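Local coordinates for muramoyltetrapeptide carboxypeptidase (Oxalobacter formigenes OXCC13, PDB 6UUK), which cleaves the terminal D-alanine from muramoyl tetrapeptides of bacterial peptidoglycan, as a serine peptidase of the S66 family, at the interface of chains A and B. Numbering follows the deposited sequence. Chains: chain A/B, Muramoyltetrapeptide carboxypeptidase.

The interface of chains A and B. Residues chain A 95-97, 131; chain B 256, 288-289, 291, 295.
B:Tyr291 makes the apolar centre of this patch between two copies of the protein: the methylenes of A:Arg96 cover one ring face while A:Glu95 comes at the edge. With CG anti to the backbone N (chi1 -172°), the ring runs along chain A, its OH end toward the A:Arg131–B:Glu256 pair. Tyrosine suits the place because its broad hydrocarbon surface can pack against methylenes: A:Arg96 CD lies 3.5 Å from B:Tyr291 CD1. At the edge, the carboxylate oxygen A:Glu95 OE1 lies in the ring plane, 3.2 Å from B:Tyr291 CD2, where the slightly positive ring hydrogens would suit an anion. The small methyl of B:Ala295 leaves room for the other oxygen, and B:Asn289 CB packs against the backbone of A:Glu95.

Charged pairs form the rim. The A:Arg96 chain bends at chi3 (46°), and its guanidinium runs beside B:Asp288, a short acid that fits this close approach; NH2 forms a salt bridge with the carboxylate oxygen OD1 at 2.5 Å. A:Arg131 stretches out to B:Glu256 on helix 252-264, whose extended chain meets it at about a right angle. A:Arg131 NE donates to B:Glu256 OE1 at 2.9 Å, while NH2 reaches OE2 at 2.7 Å and also bonds OE1, a side-on grip that limits rotation of both groups. A:Phe97 CZ lies over one face of the A:Arg131 guanidinium, 3.4 Å above the plane and shifted toward its rim. A leucine in place of A:Arg131 would probably leave the B:Glu256 carboxylate without its cationic mate and freer to turn.

Centred about 26 Å from the predicted nucleophile B:Ser152, the patch is likely structural; repeated by the two-fold, it would steady this pairing, if the dimer also forms in solution.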
ATOM      1  N   GLU A  95      -8.795 -16.451 -15.460  1.00 26.18           N
ATOM      2  CA  GLU A  95      -8.806 -14.982 -15.451  1.00 28.05           C
ATOM      3  C   GLU A  95      -7.367 -14.499 -15.624  1.00 30.47           C
ATOM      4  O   GLU A  95      -6.694 -14.929 -16.575  1.00 32.92           O
ATOM      5  CB  GLU A  95      -9.519 -14.499 -14.194  1.00 26.15           C
ATOM      6  CG  GLU A  95     -10.934 -15.030 -14.037  1.00 26.26           C
ATOM      7  CD  GLU A  95     -11.548 -14.662 -12.701  1.00 20.56           C
ATOM      8  OE1 GLU A  95     -10.800 -14.217 -11.805  1.00 28.27           O
ATOM      9  OE2 GLU A  95     -12.778 -14.815 -12.546  1.00 28.24           O
ATOM     10  N   ARG A  96      -6.859 -13.623 -14.755  1.00 30.75           N
ATOM     11  CA  ARG A  96      -5.487 -13.142 -14.857  1.00 31.91           C
ATOM     12  C   ARG A  96      -4.461 -14.186 -14.445  1.00 35.22           C
ATOM     13  O   ARG A  96      -3.270 -14.000 -14.716  1.00 35.04           O
ATOM     14  CB  ARG A  96      -5.303 -11.897 -13.988  1.00 28.30           C
ATOM     15  CG  ARG A  96      -6.344 -10.817 -14.198  1.00 34.22           C
ATOM     16  CD  ARG A  96      -6.306  -9.809 -13.063  1.00 35.52           C
ATOM     17  NE  ARG A  96      -4.942  -9.390 -12.753  1.00 29.61           N
ATOM     18  CZ  ARG A  96      -4.351  -8.320 -13.272  1.00 25.36           C
ATOM     19  NH1 ARG A  96      -3.106  -8.018 -12.932  1.00 24.98           N
ATOM     20  NH2 ARG A  96      -5.006  -7.549 -14.130  1.00 27.15           N
ATOM     21  N   PHE A  97      -4.887 -15.265 -13.800  1.00 34.27           N
ATOM     22  CA  PHE A  97      -3.984 -16.235 -13.202  1.00 33.79           C
ATOM     23  C   PHE A  97      -3.837 -17.462 -14.095  1.00 29.59           C
ATOM     24  O   PHE A  97      -4.693 -17.761 -14.931  1.00 30.70           O
ATOM     25  CB  PHE A  97      -4.492 -16.647 -11.817  1.00 31.26           C
ATOM     26  CG  PHE A  97      -4.989 -15.493 -10.989  1.00 31.50           C
ATOM     27  CD1 PHE A  97      -4.118 -14.763 -10.198  1.00 35.43           C
ATOM     28  CD2 PHE A  97      -6.329 -15.136 -11.009  1.00 29.22           C
ATOM     29  CE1 PHE A  97      -4.574 -13.700  -9.439  1.00 31.90           C
ATOM     30  CE2 PHE A  97      -6.789 -14.074 -10.253  1.00 28.19           C
ATOM     31  CZ  PHE A  97      -5.911 -13.356  -9.468  1.00 25.13           C
ATOM     32  N   ARG A 131      -2.767 -14.781  -2.409  1.00 26.78           N
ATOM     33  CA  ARG A 131      -3.829 -15.777  -2.332  1.00 19.91           C
ATOM     34  C   ARG A 131      -3.285 -17.143  -1.940  1.00 23.32           C
ATOM     35  O   ARG A 131      -4.013 -17.960  -1.364  1.00 30.00           O
ATOM     36  CB  ARG A 131      -4.559 -15.878  -3.674  1.00 18.30           C
ATOM     37  CG  ARG A 131      -5.324 -14.636  -4.093  1.00 20.56           C
ATOM     38  CD  ARG A 131      -6.092 -14.908  -5.377  1.00 22.08           C
ATOM     39  NE  ARG A 131      -7.060 -13.864  -5.693  1.00 19.20           N
ATOM     40  CZ  ARG A 131      -7.962 -13.957  -6.665  1.00 19.11           C
ATOM     41  NH1 ARG A 131      -8.020 -15.051  -7.413  1.00 16.90           N
ATOM     42  NH2 ARG A 131      -8.809 -12.962  -6.888  1.00 17.61           N
TER
ATOM     43  N   GLU B 256      -8.232  -5.722  -4.165  1.00 16.03           N
ATOM     44  CA  GLU B 256      -8.197  -6.993  -3.447  1.00 19.02           C
ATOM     45  C   GLU B 256      -6.900  -7.161  -2.671  1.00 17.80           C
ATOM     46  O   GLU B 256      -6.893  -7.778  -1.600  1.00 20.73           O
ATOM     47  CB  GLU B 256      -8.373  -8.153  -4.427  1.00 22.72           C
ATOM     48  CG  GLU B 256      -8.714  -9.479  -3.772  1.00 22.08           C
ATOM     49  CD  GLU B 256      -8.701 -10.629  -4.758  1.00 24.62           C
ATOM     50  OE1 GLU B 256      -7.600 -11.120  -5.085  1.00 21.75           O
ATOM     51  OE2 GLU B 256      -9.789 -11.035  -5.217  1.00 23.62           O
ATOM     52  N   ASP B 288      -7.214  -9.372 -18.433  1.00 33.95           N
ATOM     53  CA  ASP B 288      -7.936  -9.741 -17.222  1.00 30.21           C
ATOM     54  C   ASP B 288      -8.736 -11.022 -17.420  1.00 28.87           C
ATOM     55  O   ASP B 288      -8.940 -11.776 -16.461  1.00 33.83           O
ATOM     56  CB  ASP B 288      -8.854  -8.598 -16.788  1.00 25.24           C
ATOM     57  CG  ASP B 288      -8.084  -7.382 -16.317  1.00 25.50           C
ATOM     58  OD1 ASP B 288      -7.066  -7.555 -15.615  1.00 31.74           O
ATOM     59  OD2 ASP B 288      -8.495  -6.252 -16.651  1.00 33.27           O
ATOM     60  N   ASN B 289      -9.183 -11.283 -18.649  1.00 37.74           N
ATOM     61  CA  ASN B 289      -9.892 -12.513 -19.004  1.00 26.66           C
ATOM     62  C   ASN B 289     -11.111 -12.723 -18.108  1.00 33.61           C
ATOM     63  O   ASN B 289     -11.296 -13.779 -17.498  1.00 38.97           O
ATOM     64  CB  ASN B 289      -8.951 -13.719 -18.953  1.00 26.16           C
ATOM     65  CG  ASN B 289      -9.534 -14.942 -19.634  1.00 31.87           C
ATOM     66  OD1 ASN B 289     -10.387 -14.829 -20.514  1.00 30.89           O
ATOM     67  ND2 ASN B 289      -9.077 -16.121 -19.228  1.00 30.47           N
ATOM     68  N   TYR B 291     -11.773 -10.901 -15.376  1.00 27.45           N
ATOM     69  CA  TYR B 291     -11.560 -10.385 -14.031  1.00 24.75           C
ATOM     70  C   TYR B 291     -11.966  -8.919 -13.969  1.00 20.74           C
ATOM     71  O   TYR B 291     -11.566  -8.117 -14.818  1.00 27.19           O
ATOM     72  CB  TYR B 291     -10.098 -10.548 -13.614  1.00 23.10           C
ATOM     73  CG  TYR B 291      -9.842 -10.219 -12.160  1.00 23.04           C
ATOM     74  CD1 TYR B 291      -9.486  -8.935 -11.768  1.00 20.62           C
ATOM     75  CD2 TYR B 291      -9.963 -11.194 -11.178  1.00 19.51           C
ATOM     76  CE1 TYR B 291      -9.254  -8.632 -10.439  1.00 20.41           C
ATOM     77  CE2 TYR B 291      -9.733 -10.900  -9.847  1.00 16.31           C
ATOM     78  CZ  TYR B 291      -9.379  -9.618  -9.483  1.00 16.62           C
ATOM     79  OH  TYR B 291      -9.149  -9.321  -8.160  1.00 15.72           O
ATOM     80  N   ALA B 295     -15.882 -10.178 -10.136  1.00 23.97           N
ATOM     81  CA  ALA B 295     -15.094 -11.374  -9.855  1.00 22.09           C
ATOM     82  C   ALA B 295     -14.251 -11.204  -8.599  1.00 22.56           C
ATOM     83  O   ALA B 295     -13.963 -12.189  -7.908  1.00 18.92           O
ATOM     84  CB  ALA B 295     -14.205 -11.713 -11.051  1.00 20.56           C
TER